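Local coordinates for protein 11R-lipoxygenase (Gersemia fruticosa, PDB 3VF1) that acts as a calcium-dependent 11R-lipoxygenase, a non-heme iron enzyme that probably adds molecular oxygen to polyunsaturated fatty acids as part of lipid metabolism, at residues A[226-229]-A[230-233]; A[244-247]-A[248-251]. All blocks are in the same frame, centred on the assembly; numbering follows the deposited sequence.

Contact 1 (226-233) precedes contact 2 (244-251) along the chain, and both lie between helix 208-213 and helix 254-263. Their centres are about 13 Å apart, on the same side of the chain's centre, and two side chains bridge them: Leu229 CD1 packs 3.8 Å from Trp251 CZ2, while Arg233 NH1 lies 3.2 Å from Ala248 O. Contact 1 is a loop leading into a 3-10 segment; contact 2 is the short helix 247-250 with its entry. Residues 588-591 run past both, His589 and Pro590 touching contact 1 and Phe588 and Asn591 contact 2. Away from the iron site, both belong to this one connection between helices and pack against the same 588-591 loop.

Contact 1 (A[226-229]-A[230-233]); sequences WDCL and EDFR
Trp226 and Phe232 form the aromatic part of this local turn. The five-membered ring of Trp226 and the phenyl ring have centroids 4.1 Å apart with planes 43° apart, an oblique pairing that is neither a stack nor edge-to-face. Touching is concentrated on the pyrrole side of the indole: CD1 of Trp226 is 3.3 Å from CZ of Phe232, and NE1 meets the neighbouring CE1 at the same range. Phe232 CD1 lies over one face of the indole and Trp226 CG over one face of the phenyl ring, both offset toward the rim. With chi1 of -82°, Phe232 CG sits beside its own backbone N; from there CE1 and CZ meet the indole, while Phe232 CD2 lies 3.4 Å from Leu229 O, at the ring's edge near its plane.

Asp231 is directed to the start of the turn. Its OD2 receives a 2.8 Å hydrogen bond from a water that accepts one from Asp227 N, so a single water joins backbone and carboxylate. OD2 of Asp231 also stands 3.8 Å from OD2 of Asp227, the carboxylate planes being 77° apart; this proximity of like charges would probably raise the proton affinity of one. Cys228 SG sits over one face of the Asp231 carboxylate, 3.7 Å from Asp231 CG.

The backbone supplies the frame: Asp231 N donates to Cys228 O at 3.1 Å, followed by a weak bond from Phe232 N to Leu229 O. Met613 of helix 609-615 packs on Trp226, Leu229 and Phe232, and Lys610 and His609 bond to Asp227 O and Leu229 N. Successive bonds from residue i+3 to residue i are the signature of a 3-10 helix, here continued by Arg233 N to Glu230 O, with its apolar side facing helices 609-615 and 619-632.

Contact 2 (A[244-247]-A[248-251]); sequences LPHA and AEYW
Ala247 O is gripped by two backbone donors, Tyr250 N at 3.0 Å and Trp251 N at 2.8 Å. They approach differently: the Trp251 N-H arrives in the carbonyl plane, whereas that of Tyr250 comes from above it. One bond spans three residues and the other four, so the carbonyl has both a 3-10 and an alpha-helical partner. The Trp251 side chain also flanks this oxygen, which lies in plane at the indole's edge. At chi1 76° its CG sits between its backbone N and carbonyl carbon, which leaves CB 3.2 Å from Ala247 O.

Two earlier bonds open the turn, from Ala248 N to Pro245 O at 3.1 Å and from Glu249 N to His246 O at 2.8 Å. Both span three residues, the spacing of a 3-10 turn, leading into the weakly bonded helix 247-250. His246 O is also flanked by the phenol ring of Tyr250, which presents CD2 at 3.3 Å with the oxygen near the ring plane. On the same residue, the imidazole offers its CD2 edge to the Glu249 carboxylate: CD2 of His246 is 3.5 Å from OE1, with the two planes 54° apart. NE2 of His246 is farther from OE1 of Glu249 and makes no direct contact; if the imidazole were protonated, the carboxylate would probably favour that charge.

The apolar element is Leu244, whose CG is anti to the backbone N (chi1 -178°). This places the isobutyl group against Ala248, with Leu244 CD1 3.7 Å from Ala248 CB.

Helix 254-263 follows closely: its Trp256 touches His246 and Ala247 and meets the Tyr250 ring. Phe588 packs on Trp251, Asn591 on Ala247, and Val681 and Ser682 on Tyr250 and His246, so this short helix packs against helix 254-263 and against the loops at 588-591 and 681-682.

Contact 1 (A[226-229]-A[230-233])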
loop_
_atom_site.group_PDB
_atom_site.type_symbol
_atom_site.label_atom_id
_atom_site.label_comp_id
_atom_site.label_asym_id
_atom_site.label_seq_id
_atom_site.Cartn_x
_atom_site.Cartn_y
_atom_site.Cartn_z
ATOM N N TRP A 226 1.325 17.618 28.193
ATOM C CA TRP A 226 0.503 18.685 27.651
ATOM C C TRP A 226 -0.403 19.164 28.775
ATOM O O TRP A 226 -0.880 18.361 29.577
ATOM C CB TRP A 226 -0.328 18.186 26.471
ATOM C CG TRP A 226 0.488 17.838 25.268
ATOM C CD1 TRP A 226 0.929 16.600 24.907
ATOM C CD2 TRP A 226 0.967 18.744 24.266
ATOM N NE1 TRP A 226 1.653 16.676 23.742
ATOM C CE2 TRP A 226 1.689 17.982 23.327
ATOM C CE3 TRP A 226 0.853 20.124 24.072
ATOM C CZ2 TRP A 226 2.295 18.552 22.213
ATOM C CZ3 TRP A 226 1.457 20.688 22.964
ATOM C CH2 TRP A 226 2.168 19.904 22.048
ATOM N N ASP A 227 -0.630 20.471 28.846
ATOM C CA ASP A 227 -1.426 21.040 29.926
ATOM C C ASP A 227 -2.857 20.515 29.884
ATOM O O ASP A 227 -3.427 20.166 30.917
ATOM C CB ASP A 227 -1.423 22.568 29.849
ATOM C CG ASP A 227 -0.034 23.155 30.011
ATOM O OD1 ASP A 227 0.731 22.651 30.861
ATOM O OD2 ASP A 227 0.294 24.115 29.283
ATOM N N CYS A 228 -3.433 20.459 28.688
ATOM C CA CYS A 228 -4.785 19.943 28.519
ATOM C C CYS A 228 -4.978 19.329 27.134
ATOM O O CYS A 228 -4.139 19.487 26.247
ATOM C CB CYS A 228 -5.815 21.049 28.757
ATOM S SG CYS A 228 -5.774 22.383 27.545
ATOM N N LEU A 229 -6.098 18.634 26.962
ATOM C CA LEU A 229 -6.381 17.891 25.741
ATOM C C LEU A 229 -6.458 18.794 24.514
ATOM O O LEU A 229 -6.122 18.375 23.404
ATOM C CB LEU A 229 -7.696 17.124 25.899
ATOM C CG LEU A 229 -7.670 16.016 26.956
ATOM C CD1 LEU A 229 -9.078 15.605 27.357
ATOM C CD2 LEU A 229 -6.893 14.816 26.440
ATOM N N GLU A 230 -6.899 20.030 24.712
ATOM C CA GLU A 230 -7.096 20.953 23.600
ATOM C C GLU A 230 -5.778 21.480 23.042
ATOM O O GLU A 230 -5.740 22.011 21.933
ATOM C CB GLU A 230 -7.980 22.123 24.031
ATOM C CG GLU A 230 -9.345 21.703 24.548
ATOM C CD GLU A 230 -10.076 20.790 23.583
ATOM O OE1 GLU A 230 -10.822 21.304 22.723
ATOM O OE2 GLU A 230 -9.903 19.556 23.683
ATOM N N ASP A 231 -4.699 21.331 23.806
ATOM C CA ASP A 231 -3.399 21.849 23.389
ATOM C C ASP A 231 -2.760 21.015 22.279
ATOM O O ASP A 231 -1.801 21.455 21.644
ATOM C CB ASP A 231 -2.447 21.940 24.584
ATOM C CG ASP A 231 -2.748 23.129 25.479
ATOM O OD1 ASP A 231 -3.414 24.078 25.015
ATOM O OD2 ASP A 231 -2.310 23.118 26.648
ATOM N N PHE A 232 -3.283 19.816 22.046
ATOM C CA PHE A 232 -2.794 18.986 20.953
ATOM C C PHE A 232 -3.026 19.663 19.602
ATOM O O PHE A 232 -2.362 19.342 18.617
ATOM C CB PHE A 232 -3.457 17.608 20.974
ATOM C CG PHE A 232 -2.824 16.646 21.940
ATOM C CD1 PHE A 232 -1.587 16.084 21.666
ATOM C CD2 PHE A 232 -3.465 16.299 23.117
ATOM C CE1 PHE A 232 -0.999 15.200 22.550
ATOM C CE2 PHE A 232 -2.882 15.411 24.004
ATOM C CZ PHE A 232 -1.647 14.863 23.721
ATOM N N ARG A 233 -3.964 20.605 19.564
ATOM C CA ARG A 233 -4.251 21.357 18.345
ATOM C C ARG A 233 -3.075 22.246 17.939
ATOM O O ARG A 233 -3.038 22.762 16.822
ATOM C CB ARG A 233 -5.509 22.210 18.532
ATOM C CG ARG A 233 -6.780 21.400 18.734
ATOM C CD ARG A 233 -7.846 22.201 19.468
ATOM N NE ARG A 233 -8.625 23.064 18.581
ATOM C CZ ARG A 233 -9.870 22.814 18.170
ATOM N NH1 ARG A 233 -10.513 21.719 18.557
ATOM N NH2 ARG A 233 -10.482 23.670 17.366
HETATM O O HOH W 1 0.344 22.308 27.013
#

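Contact 2 (A[244-247]-A[248-251])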
loop_
_atom_site.group_PDB
_atom_site.type_symbol
_atom_site.label_atom_id
_atom_site.label_comp_id
_atom_site.label_asym_id
_atom_site.label_seq_id
_atom_site.Cartn_x
_atom_site.Cartn_y
_atom_site.Cartn_z
ATOM N N LEU A 244 -6.736 21.531 10.306
ATOM C CA LEU A 244 -7.195 20.900 11.538
ATOM C C LEU A 244 -8.131 19.734 11.240
ATOM O O LEU A 244 -9.169 19.917 10.601
ATOM C CB LEU A 244 -7.923 21.924 12.411
ATOM C CG LEU A 244 -8.416 21.415 13.767
ATOM C CD1 LEU A 244 -7.271 21.363 14.768
ATOM C CD2 LEU A 244 -9.553 22.279 14.287
ATOM N N PRO A 245 -7.773 18.526 11.705
ATOM C CA PRO A 245 -8.654 17.369 11.512
ATOM C C PRO A 245 -10.012 17.585 12.168
ATOM O O PRO A 245 -10.088 18.240 13.206
ATOM C CB PRO A 245 -7.908 16.234 12.218
ATOM C CG PRO A 245 -6.490 16.674 12.275
ATOM C CD PRO A 245 -6.530 18.162 12.406
ATOM N N HIS A 246 -11.066 17.043 11.571
ATOM C CA HIS A 246 -12.398 17.142 12.154
ATOM C C HIS A 246 -12.435 16.447 13.512
ATOM O O HIS A 246 -13.235 16.803 14.378
ATOM C CB HIS A 246 -13.446 16.535 11.219
ATOM C CG HIS A 246 -13.693 17.346 9.985
ATOM N ND1 HIS A 246 -13.243 16.963 8.740
ATOM C CD2 HIS A 246 -14.337 18.523 9.806
ATOM C CE1 HIS A 246 -13.604 17.867 7.846
ATOM N NE2 HIS A 246 -14.267 18.824 8.468
ATOM N N ALA A 247 -11.562 15.460 13.691
ATOM C CA ALA A 247 -11.456 14.746 14.959
ATOM C C ALA A 247 -11.333 15.723 16.127
ATOM O O ALA A 247 -11.914 15.510 17.190
ATOM C CB ALA A 247 -10.263 13.803 14.933
ATOM N N ALA A 248 -10.578 16.797 15.921
ATOM C CA ALA A 248 -10.380 17.810 16.954
ATOM C C ALA A 248 -11.711 18.331 17.494
ATOM O O ALA A 248 -11.795 18.779 18.639
ATOM C CB ALA A 248 -9.552 18.963 16.405
ATOM N N GLU A 249 -12.749 18.262 16.668
ATOM C CA GLU A 249 -14.041 18.845 17.001
ATOM C C GLU A 249 -15.065 17.806 17.460
ATOM O O GLU A 249 -16.109 18.166 18.005
ATOM C CB GLU A 249 -14.591 19.589 15.782
ATOM C CG GLU A 249 -13.595 20.543 15.139
ATOM C CD GLU A 249 -13.983 20.925 13.720
ATOM O OE1 GLU A 249 -14.506 20.055 12.989
ATOM O OE2 GLU A 249 -13.766 22.096 13.336
ATOM N N TYR A 250 -14.774 16.525 17.242
ATOM C CA TYR A 250 -15.759 15.472 17.488
ATOM C C TYR A 250 -15.261 14.313 18.358
ATOM O O TYR A 250 -16.061 13.493 18.807
ATOM C CB TYR A 250 -16.234 14.889 16.154
ATOM C CG TYR A 250 -17.081 15.819 15.312
ATOM C CD1 TYR A 250 -18.451 15.912 15.513
ATOM C CD2 TYR A 250 -16.514 16.584 14.304
ATOM C CE1 TYR A 250 -19.232 16.749 14.742
ATOM C CE2 TYR A 250 -17.286 17.429 13.526
ATOM C CZ TYR A 250 -18.645 17.507 13.751
ATOM O OH TYR A 250 -19.423 18.342 12.978
ATOM N N TRP A 251 -13.955 14.241 18.598
ATOM C CA TRP A 251 -13.346 13.031 19.156
ATOM C C TRP A 251 -13.997 12.529 20.452
ATOM O O TRP A 251 -13.965 11.332 20.737
ATOM C CB TRP A 251 -11.845 13.237 19.378
ATOM C CG TRP A 251 -11.517 14.066 20.577
ATOM C CD1 TRP A 251 -11.522 15.430 20.661
ATOM C CD2 TRP A 251 -11.125 13.586 21.867
ATOM N NE1 TRP A 251 -11.158 15.826 21.926
ATOM C CE2 TRP A 251 -10.909 14.712 22.685
ATOM C CE3 TRP A 251 -10.935 12.312 22.410
ATOM C CZ2 TRP A 251 -10.517 14.604 24.016
ATOM C CZ3 TRP A 251 -10.544 12.205 23.731
ATOM C CH2 TRP A 251 -10.339 13.343 24.520
#